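Long-range contacts in amino acid adenylation domain-containing protein (Bacillus stratosphericus LAMA 585, PDB 6ULY), which selects a keto acid and probably activates it with ATP as a keto acyl adenylate for nonribosomal depsipeptide synthesis: residues A15-D20 with H166-D171; W218-H223 with A244-F249; E472-A477 with S486-C491. All blocks are in the same frame, centred on the assembly; numbering follows the deposited sequence.

How the contacts relate
The three contacts follow one another along the chain and nowhere touch. Contact 2 is the one at the active site: H223, in its 218-223 segment, borders the bound keto acyl adenylate. Contact 1 lies at the surface of the large N-terminal part of the adenylation domain, its centre about 27 Å from that of contact 2, with nearest atoms about 11 Å apart. Contact 3 belongs to the small C-terminal lobe, about 35 Å from contact 2 and about 51 Å from contact 1 between centres; contacts 1 and 3 are on opposite sides of the chain's centre. Of contact 2, only H223 reaches the adenylate; contacts 1 and 3 tie together outlying elements of either lobe.

Contact 1. Residues A15-D20 with H166-D171; sequences AQTLQD and HPAAPD
Q16 meets the ring of P170 where the lead-in to helix 18-26, in the N-terminal part of this ANL-family adenylation domain, runs past the loop that enters strand 173-178. The two pieces of chain are roughly antiparallel, 155° apart. P170 CB lies 3.8 Å from the carbonyl O of Q16, and its CG lies 4.1 Å from Q16 CB, so the proline ring leans on the start of the glutamine and not on its amide. That amide is engaged elsewhere: Q16 NE2 bonds to the carbonyls of G14 and V11. T17 follows at the N-cap position. Its OG1, anti to the backbone N (chi1 177°), is placed 3.7 Å from the methyl of A168, a van der Waals touch. L18 packs on helices 78-91 and 193-207. In the first turn of the helix, Q19 reaches out with an extended chain to the carbonyl of H166. H166 O lies within 1° of the plane of the glutamine amide, but the 2.5 Å from Q19 NE2 to H166 O is so short that the exact length is doubtful. NE2 has a second acceptor in V89 O, and it also passes 3.9 Å from A168 CB.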
loop_
_atom_site.group_PDB
_atom_site.type_symbol
_atom_site.label_atom_id
_atom_site.label_comp_id
_atom_site.label_asym_id
_atom_site.label_seq_id
_atom_site.Cartn_x
_atom_site.Cartn_y
_atom_site.Cartn_z
ATOM N N ALA A 15 -4.813 -2.139 -38.602
ATOM C CA ALA A 15 -5.264 -0.875 -38.034
ATOM C C ALA A 15 -4.269 -0.349 -37.006
ATOM O O ALA A 15 -3.576 -1.112 -36.326
ATOM C CB ALA A 15 -6.638 -1.047 -37.389
ATOM N N GLN A 16 -4.215 0.981 -36.890
ATOM C CA GLN A 16 -3.281 1.653 -35.999
ATOM C C GLN A 16 -3.958 2.387 -34.854
ATOM O O GLN A 16 -3.306 2.645 -33.835
ATOM C CB GLN A 16 -2.428 2.652 -36.793
ATOM C CG GLN A 16 -1.643 2.011 -37.921
ATOM C CD GLN A 16 -0.593 1.045 -37.411
ATOM O OE1 GLN A 16 0.302 1.429 -36.655
ATOM N NE2 GLN A 16 -0.704 -0.218 -37.808
ATOM N N THR A 17 -5.232 2.740 -35.004
ATOM C CA THR A 17 -6.060 3.277 -33.938
ATOM C C THR A 17 -7.313 2.420 -33.801
ATOM O O THR A 17 -7.656 1.638 -34.692
ATOM C CB THR A 17 -6.454 4.736 -34.210
ATOM O OG1 THR A 17 -7.318 5.203 -33.168
ATOM C CG2 THR A 17 -7.183 4.874 -35.550
ATOM N N LEU A 18 -8.005 2.570 -32.670
ATOM C CA LEU A 18 -9.218 1.789 -32.462
ATOM C C LEU A 18 -10.346 2.232 -33.385
ATOM O O LEU A 18 -11.244 1.435 -33.668
ATOM C CB LEU A 18 -9.672 1.876 -31.004
ATOM C CG LEU A 18 -8.822 1.143 -29.956
ATOM C CD1 LEU A 18 -9.580 1.072 -28.638
ATOM C CD2 LEU A 18 -8.414 -0.256 -30.394
ATOM N N GLN A 19 -10.324 3.480 -33.856
ATOM C CA GLN A 19 -11.295 3.907 -34.856
ATOM C C GLN A 19 -11.193 3.055 -36.114
ATOM O O GLN A 19 -12.212 2.642 -36.678
ATOM C CB GLN A 19 -11.087 5.383 -35.194
ATOM C CG GLN A 19 -11.504 6.336 -34.088
ATOM C CD GLN A 19 -11.197 7.783 -34.424
ATOM O OE1 GLN A 19 -11.040 8.140 -35.590
ATOM N NE2 GLN A 19 -11.102 8.622 -33.399
ATOM N N ASP A 20 -9.968 2.776 -36.565
ATOM C CA ASP A 20 -9.786 1.922 -37.733
ATOM C C ASP A 20 -10.243 0.494 -37.456
ATOM O O ASP A 20 -10.707 -0.194 -38.371
ATOM C CB ASP A 20 -8.317 1.936 -38.171
ATOM C CG ASP A 20 -7.791 3.341 -38.427
ATOM O OD1 ASP A 20 -8.600 4.248 -38.727
ATOM O OD2 ASP A 20 -6.560 3.539 -38.326
ATOM N N HIS A 166 -13.139 12.278 -34.127
ATOM C CA HIS A 166 -11.896 12.978 -33.849
ATOM C C HIS A 166 -10.722 12.190 -34.423
ATOM O O HIS A 166 -10.614 10.981 -34.175
ATOM C CB HIS A 166 -11.717 13.163 -32.344
ATOM C CG HIS A 166 -10.459 13.879 -31.967
ATOM N ND1 HIS A 166 -9.264 13.225 -31.758
ATOM C CD2 HIS A 166 -10.211 15.193 -31.755
ATOM C CE1 HIS A 166 -8.333 14.105 -31.435
ATOM N NE2 HIS A 166 -8.882 15.307 -31.425
ATOM N N PRO A 167 -9.826 12.822 -35.182
ATOM C CA PRO A 167 -8.685 12.079 -35.732
ATOM C C PRO A 167 -7.700 11.754 -34.620
ATOM O O PRO A 167 -7.148 12.652 -33.984
ATOM C CB PRO A 167 -8.094 13.050 -36.759
ATOM C CG PRO A 167 -8.396 14.398 -36.186
ATOM C CD PRO A 167 -9.709 14.270 -35.441
ATOM N N ALA A 168 -7.502 10.466 -34.371
ATOM C CA ALA A 168 -6.664 10.006 -33.277
ATOM C C ALA A 168 -5.306 9.559 -33.797
ATOM O O ALA A 168 -5.178 9.077 -34.926
ATOM C CB ALA A 168 -7.330 8.853 -32.523
ATOM N N ALA A 169 -4.289 9.730 -32.955
ATOM C CA ALA A 169 -2.933 9.266 -33.203
ATOM C C ALA A 169 -2.651 8.009 -32.387
ATOM O O ALA A 169 -3.140 7.881 -31.257
ATOM C CB ALA A 169 -1.916 10.348 -32.834
ATOM N N PRO A 170 -1.874 7.063 -32.924
ATOM C CA PRO A 170 -1.611 5.817 -32.181
ATOM C C PRO A 170 -1.170 6.017 -30.739
ATOM O O PRO A 170 -1.487 5.179 -29.884
ATOM C CB PRO A 170 -0.508 5.155 -33.018
ATOM C CG PRO A 170 -0.788 5.611 -34.407
ATOM C CD PRO A 170 -1.299 7.027 -34.281
ATOM N N ASP A 171 -0.447 7.089 -30.435
ATOM C CA ASP A 171 0.059 7.296 -29.085
ATOM C C ASP A 171 -0.922 8.037 -28.188
ATOM O O ASP A 171 -0.653 8.177 -26.990
ATOM C CB ASP A 171 1.387 8.056 -29.131
ATOM C CG ASP A 171 2.501 7.230 -29.736
ATOM O OD1 ASP A 171 2.723 6.094 -29.262
ATOM O OD2 ASP A 171 3.142 7.702 -30.698
#

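Contact 2. Residues W218-H223 with A244-F249; sequences WMPLDH and ARTDDF. With QA7 (5'-O-{(S)-hydroxy[(4-methyl-2-oxopentanoyl)oxy]phosphoryl}adenosine), chain C; SO4 (sulfate ion), chain D.
The hydroxyl of T246 gives its proton to the carbonyl of W218, with T246 OG1 2.6 Å from W218 O. The donor lies in the carbonyl plane at a C=O...donor angle of 159°. P220 closes in on the same hydroxyl, its CD 3.6 Å from T246 OG1, while T246 CG2 sits at the edge of the tryptophan ring, 4.0 Å from W218 CE3. Further along the helix F249, its CG anti to the backbone N (chi1 166°), lays its ring over one face of the indole in an offset stack: the centroids of the W218 six-membered ring and the F249 ring are 3.7 Å apart, the planes 9° from parallel. F249 CB continues the cover as a CH-pi contact, 4.0 Å from the centroid of the five-membered ring. M219 CG lies toward the rim of the opposite indole face, and W256 meets the ring edge-to-face. R245 turns away and grips a sulfate, probably from the crystallisation liquor, through NE and NH2, beside S77, N78 and H79. H223 caps the start of helix 224-237 through ND1, and its ring edge faces the ligand, with H223 CE1 3.3 Å from the acyl carbonyl O30 of QA7. Both segments leave the C-terminal ends of neighbouring parallel strands, 214-217 and 240-243, joined through helix 224-237: a beta-alpha-beta crossover whose first loop lines the adenylate pocket.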
loop_
_atom_site.group_PDB
_atom_site.type_symbol
_atom_site.label_atom_id
_atom_site.label_comp_id
_atom_site.label_asym_id
_atom_site.label_seq_id
_atom_site.Cartn_x
_atom_site.Cartn_y
_atom_site.Cartn_z
ATOM N N TRP A 218 -18.316 -13.661 -20.273
ATOM C CA TRP A 218 -19.120 -13.114 -19.191
ATOM C C TRP A 218 -18.295 -12.338 -18.172
ATOM O O TRP A 218 -18.873 -11.717 -17.271
ATOM C CB TRP A 218 -19.889 -14.236 -18.473
ATOM C CG TRP A 218 -19.027 -15.375 -18.017
ATOM C CD1 TRP A 218 -18.859 -16.577 -18.640
ATOM C CD2 TRP A 218 -18.220 -15.419 -16.833
ATOM N NE1 TRP A 218 -17.997 -17.367 -17.918
ATOM C CE2 TRP A 218 -17.594 -16.680 -16.802
ATOM C CE3 TRP A 218 -17.968 -14.516 -15.797
ATOM C CZ2 TRP A 218 -16.724 -17.055 -15.785
ATOM C CZ3 TRP A 218 -17.109 -14.890 -14.786
ATOM C CH2 TRP A 218 -16.497 -16.150 -14.784
ATOM N N MET A 219 -16.971 -12.349 -18.290
ATOM C CA MET A 219 -16.141 -11.597 -17.367
ATOM C C MET A 219 -16.359 -10.096 -17.563
ATOM O O MET A 219 -16.693 -9.646 -18.662
ATOM C CB MET A 219 -14.672 -11.951 -17.571
ATOM C CG MET A 219 -14.268 -13.256 -16.906
ATOM S SD MET A 219 -14.276 -13.128 -15.106
ATOM C CE MET A 219 -12.865 -12.049 -14.832
ATOM N N PRO A 220 -16.176 -9.299 -16.509
ATOM C CA PRO A 220 -16.427 -7.856 -16.622
ATOM C C PRO A 220 -15.573 -7.198 -17.697
ATOM O O PRO A 220 -14.378 -7.477 -17.831
ATOM C CB PRO A 220 -16.061 -7.320 -15.230
ATOM C CG PRO A 220 -16.114 -8.497 -14.328
ATOM C CD PRO A 220 -15.716 -9.674 -15.160
ATOM N N LEU A 221 -16.198 -6.290 -18.448
ATOM C CA LEU A 221 -15.476 -5.471 -19.414
ATOM C C LEU A 221 -14.536 -4.475 -18.749
ATOM O O LEU A 221 -13.716 -3.866 -19.444
ATOM C CB LEU A 221 -16.461 -4.718 -20.307
ATOM C CG LEU A 221 -17.210 -5.548 -21.350
ATOM C CD1 LEU A 221 -18.273 -4.692 -22.026
ATOM C CD2 LEU A 221 -16.240 -6.128 -22.375
ATOM N N ASP A 222 -14.648 -4.280 -17.434
ATOM C CA ASP A 222 -13.695 -3.468 -16.692
ATOM C C ASP A 222 -12.445 -4.247 -16.304
ATOM O O ASP A 222 -11.500 -3.647 -15.783
ATOM C CB ASP A 222 -14.359 -2.895 -15.437
ATOM C CG ASP A 222 -14.908 -3.973 -14.522
ATOM O OD1 ASP A 222 -14.142 -4.493 -13.679
ATOM O OD2 ASP A 222 -16.107 -4.304 -14.651
ATOM N N HIS A 223 -12.433 -5.559 -16.523
ATOM C CA HIS A 223 -11.228 -6.367 -16.401
ATOM C C HIS A 223 -10.469 -6.313 -17.722
ATOM O O HIS A 223 -11.070 -6.377 -18.801
ATOM C CB HIS A 223 -11.582 -7.813 -16.043
ATOM C CG HIS A 223 -10.411 -8.642 -15.603
ATOM N ND1 HIS A 223 -9.260 -8.766 -16.351
ATOM C CD2 HIS A 223 -10.229 -9.408 -14.501
ATOM C CE1 HIS A 223 -8.412 -9.561 -15.723
ATOM N NE2 HIS A 223 -8.976 -9.965 -14.598
ATOM N N ALA A 244 -22.183 -11.888 -22.006
ATOM C CA ALA A 244 -23.106 -12.215 -20.932
ATOM C C ALA A 244 -22.765 -11.387 -19.700
ATOM O O ALA A 244 -21.645 -10.890 -19.548
ATOM C CB ALA A 244 -23.060 -13.711 -20.590
ATOM N N ARG A 245 -23.751 -11.233 -18.822
ATOM C CA ARG A 245 -23.539 -10.506 -17.581
ATOM C C ARG A 245 -22.808 -11.384 -16.578
ATOM O O ARG A 245 -23.117 -12.570 -16.422
ATOM C CB ARG A 245 -24.866 -10.029 -16.995
ATOM C CG ARG A 245 -25.571 -8.990 -17.850
ATOM C CD ARG A 245 -26.277 -7.948 -16.992
ATOM N NE ARG A 245 -27.023 -6.984 -17.800
ATOM C CZ ARG A 245 -27.675 -5.934 -17.307
ATOM N NH1 ARG A 245 -27.677 -5.700 -16.002
ATOM N NH2 ARG A 245 -28.327 -5.114 -18.122
ATOM N N THR A 246 -21.817 -10.792 -15.910
ATOM C CA THR A 246 -21.052 -11.527 -14.908
ATOM C C THR A 246 -21.961 -12.070 -13.814
ATOM O O THR A 246 -21.802 -13.215 -13.373
ATOM C CB THR A 246 -19.984 -10.618 -14.303
ATOM O OG1 THR A 246 -19.277 -9.945 -15.352
ATOM C CG2 THR A 246 -19.002 -11.428 -13.455
ATOM N N ASP A 247 -22.921 -11.261 -13.364
ATOM C CA ASP A 247 -23.829 -11.703 -12.311
ATOM C C ASP A 247 -24.526 -13.001 -12.692
ATOM O O ASP A 247 -24.697 -13.892 -11.852
ATOM C CB ASP A 247 -24.859 -10.610 -12.024
ATOM C CG ASP A 247 -24.219 -9.260 -11.764
ATOM O OD1 ASP A 247 -23.510 -8.753 -12.661
ATOM O OD2 ASP A 247 -24.425 -8.706 -10.666
ATOM N N ASP A 248 -24.926 -13.132 -13.962
ATOM C CA ASP A 248 -25.666 -14.318 -14.380
ATOM C C ASP A 248 -24.816 -15.577 -14.281
ATOM O O ASP A 248 -25.350 -16.665 -14.036
ATOM C CB ASP A 248 -26.191 -14.151 -15.808
ATOM C CG ASP A 248 -27.133 -12.968 -15.951
ATOM O OD1 ASP A 248 -27.197 -12.385 -17.055
ATOM O OD2 ASP A 248 -27.795 -12.607 -14.956
ATOM N N PHE A 249 -23.500 -15.464 -14.472
ATOM C CA PHE A 249 -22.659 -16.651 -14.359
ATOM C C PHE A 249 -22.491 -17.077 -12.905
ATOM O O PHE A 249 -22.697 -18.248 -12.566
ATOM C CB PHE A 249 -21.285 -16.427 -14.987
ATOM C CG PHE A 249 -20.293 -17.483 -14.600
ATOM C CD1 PHE A 249 -20.271 -18.703 -15.254
ATOM C CD2 PHE A 249 -19.417 -17.275 -13.548
ATOM C CE1 PHE A 249 -19.373 -19.686 -14.882
ATOM C CE2 PHE A 249 -18.521 -18.255 -13.169
ATOM C CZ PHE A 249 -18.496 -19.460 -13.835
HETATM C C01 QA7 C . -4.680 -13.322 -18.755
HETATM C C02 QA7 C . -5.477 -12.206 -18.193
HETATM C C03 QA7 C . -5.825 -11.220 -19.275
HETATM C C04 QA7 C . -4.690 -11.714 -17.022
HETATM C C05 QA7 C . -4.622 -10.238 -16.791
HETATM C C06 QA7 C . -4.959 -9.695 -15.441
HETATM C C10 QA7 C . -2.727 -8.956 -12.885
HETATM C C11 QA7 C . -2.217 -9.778 -11.908
HETATM C C12 QA7 C . -0.753 -10.237 -12.313
HETATM C C13 QA7 C . -0.620 -11.324 -11.768
HETATM C C14 QA7 C . -2.120 -11.991 -11.633
HETATM C C16 QA7 C . -2.688 -12.888 -13.764
HETATM C C18 QA7 C . -2.115 -14.931 -13.555
HETATM C C19 QA7 C . -1.830 -16.289 -13.654
HETATM C C21 QA7 C . -1.040 -16.285 -11.567
HETATM C C23 QA7 C . -1.834 -14.316 -12.411
HETATM N N15 QA7 C . -2.215 -13.041 -12.565
HETATM N N17 QA7 C . -2.636 -14.030 -14.385
HETATM N N20 QA7 C . -1.298 -16.909 -12.658
HETATM N N22 QA7 C . -1.289 -15.035 -11.417
HETATM N N24 QA7 C . -2.107 -16.960 -14.850
HETATM O O07 QA7 C . -4.800 -8.392 -15.125
HETATM O O09 QA7 C . -3.987 -8.491 -12.573
HETATM O O25 QA7 C . -2.951 -11.080 -11.866
HETATM O O26 QA7 C . -0.163 -11.290 -10.402
HETATM O O27 QA7 C . 0.366 -9.282 -12.000
HETATM O O28 QA7 C . -6.148 -7.469 -13.373
HETATM O O29 QA7 C . -4.200 -6.466 -13.807
HETATM O O30 QA7 C . -5.358 -10.410 -14.667
HETATM O O31 QA7 C . -4.275 -9.553 -17.626
HETATM P P08 QA7 C . -4.793 -7.727 -13.685
HETATM S S SO4 D . -26.913 -6.087 -21.514
HETATM O O1 SO4 D . -27.505 -4.870 -21.015
HETATM O O2 SO4 D . -25.965 -6.620 -20.570
HETATM O O3 SO4 D . -26.237 -5.806 -22.748
HETATM O O4 SO4 D . -27.918 -7.070 -21.756
#

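Contact 3. Residues E472-A477 with S486-C491; sequences EIEAIA and SFVAAC
Two weak hydrogen bonds run between E474 and strand 486-491, one to its carboxylate and one to its backbone. The amide of V488 points nearly straight at the carboxylate, at an N-H...acceptor angle of 166°, although V488 N is 3.4 Å from E474 OE2. The hydroxyl of S486 gives the second, with S486 OG 3.2 Å from E474 O, a carbonyl of the helix. OG stands between the backbone N and the carbonyl carbon of its serine (chi1 59°), a setting that also presses it against the glutamate, 3.3 Å from E474 CB. F487 and A489, to either side of V488, make their backbone bonds with F506 and I504 of strand 502-509; V488 N instead uses the outer side of the strand, outermost in this chain's sheet, where the extended glutamate chain meets it. Around this polar pair the contact turns apolar. E474 CG packs 3.9 Å from V488 CG1, and A477 CB closes over the serine 4.0 Å from S486 OG. The other branch of the valine meets isoleucine, V488 CG2 lying 3.9 Å from I473 CG2, at about a right angle; L505 and M532 extend that greasy patch. F487 sends its side chain off the other face of the sheet, toward W564. At the far end of the strand, C491 forms a disulfide with C491 of the second subunit. The axes of segments 472-477 and 486-491 pass 7.7 Å apart at 141°, a helix laid on a small three-stranded sheet beside helix 514-532, as in the alpha/beta C-terminal subdomain of ANL adenylating enzymes.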
loop_
_atom_site.group_PDB
_atom_site.type_symbol
_atom_site.label_atom_id
_atom_site.label_comp_id
_atom_site.label_asym_id
_atom_site.label_seq_id
_atom_site.Cartn_x
_atom_site.Cartn_y
_atom_site.Cartn_z
ATOM N N GLU A 472 8.492 -24.916 3.848
ATOM C CA GLU A 472 9.383 -25.328 4.962
ATOM C C GLU A 472 8.606 -25.266 6.280
ATOM O O GLU A 472 8.752 -26.196 7.098
ATOM C CB GLU A 472 10.600 -24.403 4.962
ATOM C CG GLU A 472 11.816 -24.963 5.668
ATOM C CD GLU A 472 13.038 -24.081 5.485
ATOM O OE1 GLU A 472 13.025 -23.242 4.552
ATOM O OE2 GLU A 472 13.989 -24.222 6.274
ATOM N N ILE A 473 7.812 -24.208 6.470
ATOM C CA ILE A 473 6.961 -24.023 7.682
ATOM C C ILE A 473 5.976 -25.187 7.772
ATOM O O ILE A 473 5.850 -25.772 8.854
ATOM C CB ILE A 473 6.227 -22.664 7.653
ATOM C CG1 ILE A 473 7.222 -21.498 7.678
ATOM C CG2 ILE A 473 5.214 -22.571 8.796
ATOM C CD1 ILE A 473 6.602 -20.134 7.462
ATOM N N GLU A 474 5.311 -25.506 6.664
ATOM C CA GLU A 474 4.313 -26.602 6.618
ATOM C C GLU A 474 4.979 -27.949 6.933
ATOM O O GLU A 474 4.440 -28.689 7.766
ATOM C CB GLU A 474 3.620 -26.624 5.259
ATOM C CG GLU A 474 2.719 -25.426 5.025
ATOM C CD GLU A 474 2.309 -25.270 3.572
ATOM O OE1 GLU A 474 2.811 -26.053 2.736
ATOM O OE2 GLU A 474 1.496 -24.368 3.279
ATOM N N ALA A 475 6.108 -28.267 6.305
ATOM C CA ALA A 475 6.842 -29.519 6.593
ATOM C C ALA A 475 7.095 -29.628 8.102
ATOM O O ALA A 475 6.816 -30.701 8.668
ATOM C CB ALA A 475 8.130 -29.582 5.800
ATOM N N ILE A 476 7.601 -28.566 8.736
ATOM C CA ILE A 476 7.952 -28.596 10.187
ATOM C C ILE A 476 6.672 -28.763 11.005
ATOM O O ILE A 476 6.678 -29.562 11.961
ATOM C CB ILE A 476 8.752 -27.355 10.612
ATOM C CG1 ILE A 476 10.198 -27.466 10.120
ATOM C CG2 ILE A 476 8.688 -27.151 12.125
ATOM C CD1 ILE A 476 10.815 -26.150 9.736
ATOM N N ALA A 477 5.605 -28.054 10.642
ATOM C CA ALA A 477 4.296 -28.192 11.319
ATOM C C ALA A 477 3.819 -29.652 11.254
ATOM O O ALA A 477 3.218 -30.115 12.241
ATOM C CB ALA A 477 3.286 -27.243 10.723
ATOM N N SER A 486 -1.202 -29.157 6.844
ATOM C CA SER A 486 -1.029 -27.757 7.300
ATOM C C SER A 486 -1.060 -26.804 6.102
ATOM O O SER A 486 -0.764 -27.220 4.969
ATOM C CB SER A 486 0.255 -27.609 8.080
ATOM O OG SER A 486 1.373 -27.979 7.287
ATOM N N PHE A 487 -1.405 -25.550 6.359
ATOM C CA PHE A 487 -1.404 -24.467 5.349
ATOM C C PHE A 487 -1.062 -23.171 6.082
ATOM O O PHE A 487 -1.797 -22.772 7.004
ATOM C CB PHE A 487 -2.747 -24.415 4.609
ATOM C CG PHE A 487 -2.858 -23.386 3.505
ATOM C CD1 PHE A 487 -2.365 -23.636 2.228
ATOM C CD2 PHE A 487 -3.482 -22.166 3.735
ATOM C CE1 PHE A 487 -2.476 -22.689 1.219
ATOM C CE2 PHE A 487 -3.593 -21.219 2.725
ATOM C CZ PHE A 487 -3.089 -21.481 1.470
ATOM N N VAL A 488 0.041 -22.545 5.689
ATOM C CA VAL A 488 0.506 -21.260 6.285
ATOM C C VAL A 488 0.194 -20.104 5.310
ATOM O O VAL A 488 0.450 -20.243 4.107
ATOM C CB VAL A 488 2.001 -21.344 6.657
ATOM C CG1 VAL A 488 2.890 -21.569 5.446
ATOM C CG2 VAL A 488 2.449 -20.117 7.446
ATOM N N ALA A 489 -0.401 -19.021 5.803
ATOM C CA ALA A 489 -0.449 -17.715 5.109
ATOM C C ALA A 489 0.213 -16.694 6.032
ATOM O O ALA A 489 -0.074 -16.727 7.239
ATOM C CB ALA A 489 -1.874 -17.338 4.767
ATOM N N ALA A 490 1.106 -15.858 5.511
ATOM C CA ALA A 490 1.665 -14.727 6.282
ATOM C C ALA A 490 0.504 -13.775 6.581
ATOM O O ALA A 490 -0.591 -13.965 5.977
ATOM C CB ALA A 490 2.790 -14.056 5.540
ATOM N N CYS A 491 0.664 -12.812 7.496
ATOM C CA CYS A 491 -0.430 -11.873 7.873
ATOM C C CYS A 491 0.094 -10.604 8.562
ATOM O O CYS A 491 0.476 -10.701 9.743
ATOM C CB CYS A 491 -1.411 -12.542 8.829
ATOM S SG CYS A 491 -3.142 -12.399 8.311
#